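PDB 4AGH: MOSUB1, transcription cofactor from Magnaporthe oryzae, which binds single-stranded DNA and probably acts as a transcriptional coactivator in the nucleus. Local coordinates for residues K54-I59 with G78-G83. Numbering follows the deposited sequence.
Sequences KRRVGI and GEMKPG
R56 reaches across to M80 with the end of its guanidinium group: NH2 stops 3.8 Å from M80 CB, while M80 CG is slightly farther from the same nitrogen. The methylene approaches the guanidinium at a slant, and the two side chains run obliquely past each other in van der Waals contact. R56 gets there because its chain is stretched out from CG to NE (chi2 180°, chi3 178°), which carries the charged group well clear of its own strand. M80 is folded instead, bending at chi2 (-82°) and again at chi3, and this turns its thioether end toward 54-59, where CE lies 4.3 Å from K54 CA. The K54 side chain leads away from the contact, so the backbone at that residue, rather than its amine, meets the methyl. The contact is small, burying 126 Å² in all, and lies at the surface. Y73 lies beside both main residues, in a cation-pi interaction with R56 and touching M80; F48 is a second cation-pi partner of the arginine. Strand 65-76 pairs antiparallel with both 55-62 and 79-83, so R56 and M80 meet over Y73 on one face of the curved PC4-family sheet, spanning the strand that lies between their own.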
loop_
_atom_site.group_PDB
_atom_site.type_symbol
_atom_site.label_atom_id
_atom_site.label_comp_id
_atom_site.label_asym_id
_atom_site.label_seq_id
_atom_site.Cartn_x
_atom_site.Cartn_y
_atom_site.Cartn_z
ATOM N N LYS A 54 11.766 1.265 -8.610
ATOM C CA LYS A 54 12.251 1.834 -7.342
ATOM C C LYS A 54 11.373 1.531 -6.132
ATOM O O LYS A 54 11.756 1.804 -5.004
ATOM C CB LYS A 54 12.391 3.357 -7.466
ATOM C CG LYS A 54 13.392 3.866 -8.482
ATOM C CD LYS A 54 13.220 5.373 -8.610
ATOM C CE LYS A 54 14.273 6.026 -9.480
ATOM N NZ LYS A 54 13.984 7.481 -9.618
ATOM N N ARG A 55 10.195 0.978 -6.375
ATOM C CA ARG A 55 9.233 0.746 -5.300
ATOM C C ARG A 55 9.117 -0.727 -4.951
ATOM O O ARG A 55 9.098 -1.589 -5.831
ATOM C CB ARG A 55 7.871 1.332 -5.667
ATOM C CG ARG A 55 7.970 2.859 -5.728
ATOM C CD ARG A 55 6.700 3.543 -6.181
ATOM N NE ARG A 55 6.824 4.974 -5.911
ATOM C CZ ARG A 55 5.797 5.810 -5.782
ATOM N NH1 ARG A 55 4.553 5.377 -5.962
ATOM N NH2 ARG A 55 6.028 7.091 -5.506
ATOM N N ARG A 56 9.036 -0.989 -3.656
ATOM C CA ARG A 56 9.033 -2.348 -3.136
ATOM C C ARG A 56 7.883 -2.534 -2.182
ATOM O O ARG A 56 7.452 -1.582 -1.523
ATOM C CB ARG A 56 10.317 -2.594 -2.338
ATOM C CG ARG A 56 11.599 -2.458 -3.146
ATOM C CD ARG A 56 12.818 -2.711 -2.257
ATOM N NE ARG A 56 14.058 -2.640 -3.031
ATOM C CZ ARG A 56 15.247 -3.020 -2.580
ATOM N NH1 ARG A 56 15.376 -3.496 -1.350
ATOM N NH2 ARG A 56 16.315 -2.919 -3.363
ATOM N N VAL A 57 7.403 -3.772 -2.083
ATOM C CA VAL A 57 6.597 -4.157 -0.929
ATOM C C VAL A 57 7.375 -5.262 -0.211
ATOM O O VAL A 57 7.798 -6.228 -0.832
ATOM C CB VAL A 57 5.196 -4.643 -1.317
ATOM C CG1 VAL A 57 4.408 -5.003 -0.061
ATOM C CG2 VAL A 57 4.471 -3.555 -2.086
ATOM N N GLY A 58 7.595 -5.096 1.082
ATOM C CA GLY A 58 8.384 -6.070 1.813
ATOM C C GLY A 58 7.757 -6.322 3.159
ATOM O O GLY A 58 6.818 -5.634 3.539
ATOM N N ILE A 59 8.262 -7.321 3.871
ATOM C CA ILE A 59 7.779 -7.601 5.214
ATOM C C ILE A 59 8.944 -7.542 6.181
ATOM O O ILE A 59 9.953 -8.234 5.987
ATOM C CB ILE A 59 7.135 -8.996 5.295
ATOM C CG1 ILE A 59 5.931 -9.071 4.349
ATOM C CG2 ILE A 59 6.693 -9.295 6.714
ATOM C CD1 ILE A 59 5.460 -10.487 4.097
ATOM N N GLY A 78 25.192 3.830 -6.041
ATOM C CA GLY A 78 24.901 2.496 -6.550
ATOM C C GLY A 78 24.156 1.602 -5.578
ATOM O O GLY A 78 23.890 0.437 -5.868
ATOM N N GLU A 79 23.819 2.155 -4.417
ATOM C CA GLU A 79 23.118 1.422 -3.380
ATOM C C GLU A 79 21.665 1.887 -3.341
ATOM O O GLU A 79 21.404 3.085 -3.386
ATOM C CB GLU A 79 23.768 1.692 -2.024
ATOM C CG GLU A 79 23.011 1.103 -0.840
ATOM C CD GLU A 79 23.592 1.512 0.506
ATOM O OE1 GLU A 79 24.439 2.431 0.546
ATOM O OE2 GLU A 79 23.200 0.908 1.529
ATOM N N MET A 80 20.727 0.947 -3.249
ATOM C CA MET A 80 19.315 1.302 -3.099
ATOM C C MET A 80 18.990 1.484 -1.624
ATOM O O MET A 80 19.233 0.595 -0.814
ATOM C CB MET A 80 18.424 0.219 -3.703
ATOM C CG MET A 80 18.682 -0.003 -5.180
ATOM S SD MET A 80 17.818 1.210 -6.180
ATOM C CE MET A 80 16.146 0.581 -6.022
ATOM N N LYS A 81 18.455 2.648 -1.278
ATOM C CA LYS A 81 18.195 2.984 0.116
ATOM C C LYS A 81 16.727 3.350 0.293
ATOM O O LYS A 81 16.130 3.963 -0.595
ATOM C CB LYS A 81 19.082 4.160 0.534
ATOM C CG LYS A 81 20.578 3.878 0.392
ATOM C CD LYS A 81 21.423 5.101 0.751
ATOM C CE LYS A 81 21.280 5.440 2.231
ATOM N NZ LYS A 81 22.087 6.637 2.614
ATOM N N PRO A 82 16.143 2.986 1.442
ATOM C CA PRO A 82 14.729 3.319 1.627
ATOM C C PRO A 82 14.556 4.817 1.784
ATOM O O PRO A 82 15.309 5.464 2.525
ATOM C CB PRO A 82 14.355 2.578 2.918
ATOM C CG PRO A 82 15.653 2.452 3.669
ATOM C CD PRO A 82 16.729 2.316 2.617
ATOM N N GLY A 83 13.568 5.360 1.083
ATOM C CA GLY A 83 13.301 6.784 1.132
ATOM C C GLY A 83 12.063 7.104 1.948
ATOM O O GLY A 83 11.468 6.235 2.587
#